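Local atomic coordinates of VP1 (Polyomavirus HPyV6, PDB entry 4PCG), a protein that forms pentamers, probably the building blocks of the T=7 icosahedral polyomavirus capsid, and probably takes part in attachment to host cells. Residues F49-D54 / R139-A144; E147-E152 / I174-A179. All blocks are in the same frame, centred on the assembly; numbering follows the deposited sequence. Where two conformers were deposited one is given.

Interaction 1 (F49-D54 / R139-A144). With NA (sodium ion), chain L.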
loop_
_atom_site.group_PDB
_atom_site.type_symbol
_atom_site.label_atom_id
_atom_site.label_comp_id
_atom_site.label_asym_id
_atom_site.label_seq_id
_atom_site.Cartn_x
_atom_site.Cartn_y
_atom_site.Cartn_z
ATOM N N PHE B 49 -22.544 5.254 22.605
ATOM C CA PHE B 49 -22.757 4.008 21.883
ATOM C C PHE B 49 -24.232 3.662 21.777
ATOM O O PHE B 49 -24.591 2.498 21.719
ATOM C CB PHE B 49 -21.968 2.880 22.572
ATOM C CG PHE B 49 -20.467 3.087 22.578
ATOM C CD1 PHE B 49 -19.844 4.013 21.731
ATOM C CD2 PHE B 49 -19.667 2.314 23.402
ATOM C CE1 PHE B 49 -18.466 4.183 21.753
ATOM C CE2 PHE B 49 -18.293 2.469 23.407
ATOM C CZ PHE B 49 -17.693 3.406 22.597
ATOM N N THR B 50 -25.083 4.683 21.771
ATOM C CA THR B 50 -26.524 4.517 21.668
ATOM C C THR B 50 -26.939 4.219 20.235
ATOM O O THR B 50 -26.112 4.217 19.301
ATOM C CB THR B 50 -27.251 5.812 22.093
ATOM O OG1 THR B 50 -26.883 6.887 21.204
ATOM C CG2 THR B 50 -26.908 6.188 23.534
ATOM N N ASP B 51 -28.235 4.045 20.050
ATOM C CA ASP B 51 -28.773 3.821 18.716
ATOM C C ASP B 51 -29.060 5.129 17.932
ATOM O O ASP B 51 -29.824 5.113 16.971
ATOM C CB ASP B 51 -30.055 3.015 18.844
ATOM C CG ASP B 51 -31.114 3.736 19.646
ATOM O OD1 ASP B 51 -30.912 4.920 19.997
ATOM O OD2 ASP B 51 -32.137 3.111 19.942
ATOM N N THR B 52 -28.490 6.250 18.368
ATOM C CA THR B 52 -28.822 7.564 17.790
ATOM C C THR B 52 -27.550 8.289 17.476
ATOM O O THR B 52 -26.633 8.338 18.305
ATOM C CB THR B 52 -29.673 8.421 18.769
ATOM O OG1 THR B 52 -30.886 7.757 19.007
ATOM C CG2 THR B 52 -30.000 9.814 18.194
ATOM N N LEU B 53 -27.463 8.819 16.257
ATOM C CA LEU B 53 -26.374 9.688 15.874
ATOM C C LEU B 53 -26.671 11.070 16.415
ATOM O O LEU B 53 -27.714 11.653 16.071
ATOM C CB LEU B 53 -26.244 9.806 14.342
ATOM C CG LEU B 53 -25.690 8.620 13.585
ATOM C CD1 LEU B 53 -25.678 8.947 12.094
ATOM C CD2 LEU B 53 -24.292 8.273 14.059
ATOM N N ASP B 54 -25.754 11.586 17.233
ATOM C CA ASP B 54 -26.025 12.741 18.076
ATOM C C ASP B 54 -25.357 13.962 17.495
ATOM O O ASP B 54 -24.244 13.894 16.958
ATOM C CB ASP B 54 -25.542 12.508 19.514
ATOM C CG ASP B 54 -26.159 11.274 20.149
ATOM O OD1 ASP B 54 -27.388 11.255 20.281
ATOM O OD2 ASP B 54 -25.421 10.315 20.520
ATOM N N ARG B 139 -32.981 0.083 13.720
ATOM C CA ARG B 139 -32.385 0.377 15.015
ATOM C C ARG B 139 -31.785 1.755 15.164
ATOM O O ARG B 139 -31.601 2.196 16.280
ATOM C CB ARG B 139 -31.266 -0.610 15.321
ATOM C CG ARG B 139 -31.689 -1.918 15.943
ATOM C CD ARG B 139 -30.545 -2.925 15.865
ATOM N NE ARG B 139 -30.318 -3.290 14.469
ATOM C CZ ARG B 139 -31.012 -4.205 13.800
ATOM N NH1 ARG B 139 -31.953 -4.917 14.394
ATOM N NH2 ARG B 139 -30.742 -4.436 12.527
ATOM N N MET B 140 -31.386 2.411 14.080
ATOM C CA MET B 140 -30.610 3.632 14.237
ATOM C C MET B 140 -31.463 4.855 13.966
ATOM O O MET B 140 -32.269 4.847 13.047
ATOM C CB MET B 140 -29.392 3.636 13.313
ATOM C CG MET B 140 -28.251 4.465 13.857
ATOM S SD MET B 140 -26.950 4.741 12.657
ATOM C CE MET B 140 -27.617 6.119 11.751
ATOM N N ASN B 141 -31.264 5.893 14.773
ATOM C CA ASN B 141 -31.950 7.160 14.622
ATOM C C ASN B 141 -30.936 8.262 14.363
ATOM O O ASN B 141 -29.749 8.125 14.671
ATOM C CB ASN B 141 -32.767 7.458 15.891
ATOM C CG ASN B 141 -33.759 6.353 16.198
ATOM O OD1 ASN B 141 -34.698 6.140 15.443
ATOM N ND2 ASN B 141 -33.535 5.622 17.294
ATOM N N VAL B 142 -31.390 9.344 13.747
ATOM C CA VAL B 142 -30.561 10.534 13.571
ATOM C C VAL B 142 -31.173 11.621 14.442
ATOM O O VAL B 142 -32.365 11.917 14.353
ATOM C CB VAL B 142 -30.512 11.004 12.087
ATOM C CG1 VAL B 142 -29.663 12.243 11.947
ATOM C CG2 VAL B 142 -29.950 9.907 11.207
ATOM N N ALA B 143 -30.354 12.241 15.274
ATOM C CA ALA B 143 -30.850 13.259 16.182
ATOM C C ALA B 143 -31.514 14.430 15.424
ATOM O O ALA B 143 -31.129 14.751 14.285
ATOM C CB ALA B 143 -29.731 13.756 17.076
ATOM N N ALA B 144 -32.483 15.063 16.091
ATOM C CA ALA B 144 -33.364 16.059 15.447
ATOM C C ALA B 144 -32.603 17.270 14.896
ATOM O O ALA B 144 -33.028 17.887 13.934
ATOM C CB ALA B 144 -34.434 16.516 16.409
HETATM NA NA NA L . -24.983 8.029 20.099
HETATM O O HOH W 1 -23.245 8.302 18.573
#
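Asn-141 is gripped through both its backbone groups: its N gives a hydrogen bond to Asp-51 O (2.7 Å), and its O accepts one from Leu-53 N (2.9 Å). Leu-53 O then takes the N-H of Ala-143, whose CB lies 3.1 Å from that same Leu-53 O. Thr-52 and Asn-141 share one face; the Asp-51 and Asn-141 side chains lie side by side, carboxylate and amide planes 90° apart, without a hydrogen bond. Thr-52 OG1 gives a hydrogen bond to Asp-51 OD1, reaching it from above the carboxylate plane. The other face carries Leu-53 and Val-142. There the bend at chi3 (83°) of Met-140 brings CE to within 3.4 Å of Leu-53 CD1, a tight carbon contact. The three backbone hydrogen bonds make a short two-stranded parallel sheet, 52-53 with 141-142, between two loops of the VP1 jelly-roll. The first loop also wraps a sodium ion, bound by Thr-52 O, by Asp-54 OD2 (2.4 Å), by a water and by Thr-50 OG1 (2.5 Å). With chi1 at 62°, Thr-50 OG1 sits between its own backbone N and carbonyl carbon, where it also accepts a weak hydrogen bond from Thr-52 N. Thr-48 OG1 completes the site. Farther out, Asn-134 ND2 holds Met-140 O, while Arg-139 forms a salt bridge with Asp-136 and a cation-pi contact with Tyr-241 of a neighbouring subunit.

Interaction 2 (E147-E152 / I174-A179); sequences EGPSKE and IEIWSA
Trp-177 reaches from the start of strand 177-179 to the backbone of Glu-147 and Gly-148. That strand is an outer member of a small three-stranded antiparallel sheet, 163-166, 129-132 and 177-179, built within the long excursion between jelly-roll strands 117-124 and 187-194. From CB, chi1 of -61° sets CG anti to the carbonyl carbon. Beyond CG the indole reaches the 147-152 loop. On the five-membered ring CD1 passes 3.9 Å from Glu-147 O, and the next atom, NE1, gives that oxygen a nearly straight hydrogen bond (2.8 Å, 165° at the hydrogen). The oxygen lies in the indole plane, at the ring edge, but seen from the acceptor the donor stands well above the carbonyl plane, 64° out of it. Glu-147 CB packs against this part of the ring, from NE1 through CE2 to CZ2, and is closest to NE1 (3.7 Å). Around the six-membered ring CZ2 approaches Gly-148 O at 3.7 Å, and CH2, at the far end, is 4.1 Å from the same oxygen. One face of the ring is covered by its own neighbour: Ile-176 CG2 sits 3.5 Å above the plane, offset toward the rim. Phe-172 adds an edge-to-face contact, and the carboxylate of Glu-147 turns to a salt bridge with Lys-165 on strand 163-166. The same Ile-176 methyl also touches the loop: the side chains of Pro-149 and Ile-176 cross at about a right angle, with Pro-149 CD 3.8 Å from Ile-176 CG2.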
loop_
_atom_site.group_PDB
_atom_site.type_symbol
_atom_site.label_atom_id
_atom_site.label_comp_id
_atom_site.label_asym_id
_atom_site.label_seq_id
_atom_site.Cartn_x
_atom_site.Cartn_y
_atom_site.Cartn_z
ATOM N N GLU B 147 -29.565 16.801 9.729
ATOM C CA GLU B 147 -30.253 16.334 8.525
ATOM C C GLU B 147 -30.167 14.805 8.438
ATOM O O GLU B 147 -29.078 14.214 8.468
ATOM C CB GLU B 147 -29.628 16.943 7.262
ATOM C CG GLU B 147 -29.947 18.413 7.048
ATOM C CD GLU B 147 -31.251 18.684 6.302
ATOM O OE1 GLU B 147 -31.981 17.735 5.927
ATOM O OE2 GLU B 147 -31.580 19.870 6.112
ATOM N N GLY B 148 -31.317 14.175 8.296
ATOM C CA GLY B 148 -31.372 12.729 8.177
ATOM C C GLY B 148 -32.226 12.353 6.986
ATOM O O GLY B 148 -32.930 13.201 6.446
ATOM N N PRO B 149 -32.192 11.078 6.581
ATOM C CA PRO B 149 -33.080 10.682 5.472
ATOM C C PRO B 149 -34.558 10.873 5.774
ATOM O O PRO B 149 -34.954 10.839 6.942
ATOM C CB PRO B 149 -32.774 9.203 5.287
ATOM C CG PRO B 149 -31.519 8.926 6.057
ATOM C CD PRO B 149 -31.459 9.935 7.153
ATOM N N SER B 150 -35.386 11.034 4.734
ATOM C CA SER B 150 -36.844 11.019 4.908
ATOM C C SER B 150 -37.250 9.651 5.444
ATOM O O SER B 150 -36.554 8.669 5.222
ATOM C CB SER B 150 -37.585 11.283 3.599
ATOM O OG SER B 150 -37.086 12.462 2.983
ATOM N N LYS B 151 -38.348 9.610 6.188
ATOM C CA LYS B 151 -38.868 8.365 6.748
ATOM C C LYS B 151 -39.971 7.893 5.812
ATOM O O LYS B 151 -41.155 8.170 6.036
ATOM C CB LYS B 151 -39.438 8.604 8.148
ATOM C CG LYS B 151 -38.418 9.051 9.179
ATOM C CD LYS B 151 -37.520 7.898 9.591
ATOM C CE LYS B 151 -36.618 8.281 10.753
ATOM N NZ LYS B 151 -37.367 8.312 12.037
ATOM N N GLU B 152 -39.585 7.209 4.743
ATOM C CA GLU B 152 -40.545 6.768 3.733
ATOM C C GLU B 152 -40.478 5.269 3.506
ATOM O O GLU B 152 -40.871 4.787 2.459
ATOM C CB GLU B 152 -40.308 7.531 2.441
ATOM C CG GLU B 152 -40.508 9.024 2.617
ATOM C CD GLU B 152 -40.185 9.829 1.386
ATOM O OE1 GLU B 152 -39.516 9.317 0.466
ATOM O OE2 GLU B 152 -40.590 11.006 1.352
ATOM N N ILE B 174 -21.572 13.121 8.038
ATOM C CA ILE B 174 -20.939 12.203 7.098
ATOM C C ILE B 174 -21.318 10.742 7.322
ATOM O O ILE B 174 -21.135 9.913 6.426
ATOM C CB ILE B 174 -19.405 12.364 7.042
ATOM C CG1 ILE B 174 -18.767 11.915 8.372
ATOM C CG2 ILE B 174 -19.028 13.789 6.680
ATOM C CD1 ILE B 174 -17.236 11.993 8.375
ATOM N N GLU B 175 -21.861 10.393 8.488
ATOM C CA GLU B 175 -22.269 9.033 8.702
ATOM C C GLU B 175 -23.599 8.704 8.015
ATOM O O GLU B 175 -24.071 7.581 8.122
ATOM C CB GLU B 175 -22.335 8.740 10.205
ATOM C CG GLU B 175 -20.961 8.596 10.826
ATOM C CD GLU B 175 -21.007 8.743 12.343
ATOM O OE1 GLU B 175 -21.373 7.754 13.025
ATOM O OE2 GLU B 175 -20.691 9.849 12.851
ATOM N N ILE B 176 -24.180 9.686 7.308
ATOM C CA ILE B 176 -25.461 9.559 6.617
ATOM C C ILE B 176 -25.374 9.932 5.127
ATOM O O ILE B 176 -25.979 9.243 4.296
ATOM C CB ILE B 176 -26.525 10.453 7.309
ATOM C CG1 ILE B 176 -26.830 9.932 8.742
ATOM C CG2 ILE B 176 -27.802 10.531 6.504
ATOM C CD1 ILE B 176 -27.531 8.584 8.766
ATOM N N TRP B 177 -24.651 11.013 4.815
ATOM C CA TRP B 177 -24.717 11.657 3.501
ATOM C C TRP B 177 -23.485 11.408 2.648
ATOM O O TRP B 177 -22.380 11.835 3.003
ATOM C CB TRP B 177 -24.942 13.173 3.647
ATOM C CG TRP B 177 -26.244 13.510 4.357
ATOM C CD1 TRP B 177 -26.404 13.741 5.696
ATOM C CD2 TRP B 177 -27.566 13.590 3.780
ATOM N NE1 TRP B 177 -27.732 13.981 5.981
ATOM C CE2 TRP B 177 -28.459 13.889 4.822
ATOM C CE3 TRP B 177 -28.072 13.469 2.477
ATOM C CZ2 TRP B 177 -29.836 14.039 4.614
ATOM C CZ3 TRP B 177 -29.434 13.620 2.281
ATOM C CH2 TRP B 177 -30.295 13.900 3.333
ATOM N N SER B 178 -23.700 10.775 1.497
ATOM C CA SER B 178 -22.651 10.445 0.517
ATOM C C SER B 178 -22.822 11.313 -0.744
ATOM O O SER B 178 -23.953 11.569 -1.159
ATOM C CB SER B 178 -22.764 8.966 0.134
ATOM O OG SER B 178 -21.696 8.511 -0.700
ATOM N N ALA B 179 -21.707 11.714 -1.361
ATOM C CA ALA B 179 -21.746 12.405 -2.674
ATOM C C ALA B 179 -22.545 11.590 -3.678
ATOM O O ALA B 179 -22.468 10.381 -3.714
ATOM C CB ALA B 179 -20.339 12.645 -3.195
#

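In the fold
After the N-terminal strand 9-27 the chain enters the sodium-binding loop that holds strand 52-53. Then 84 residues, including jelly-roll strands 62-67, 79-93 and 117-124, separate segment 49-54 from 139-144, where interaction 1 closes the long loop. Soon afterwards 147-152 opens interaction 2, a shorter loop shut by 174-179, just ahead of strand 187-194. The two are in series, neither nested nor crossed. They nevertheless share a patch of packing: Leu-53 CD1 lies 3.7 Å from Ile-176 CG1, and Val-142 CG2 lies 3.7 Å from Ile-176 CD1. The small parallel sheet thus packs against the residue that leads into strand 177-179, and both contacts also border a neighbouring subunit of the pentamer.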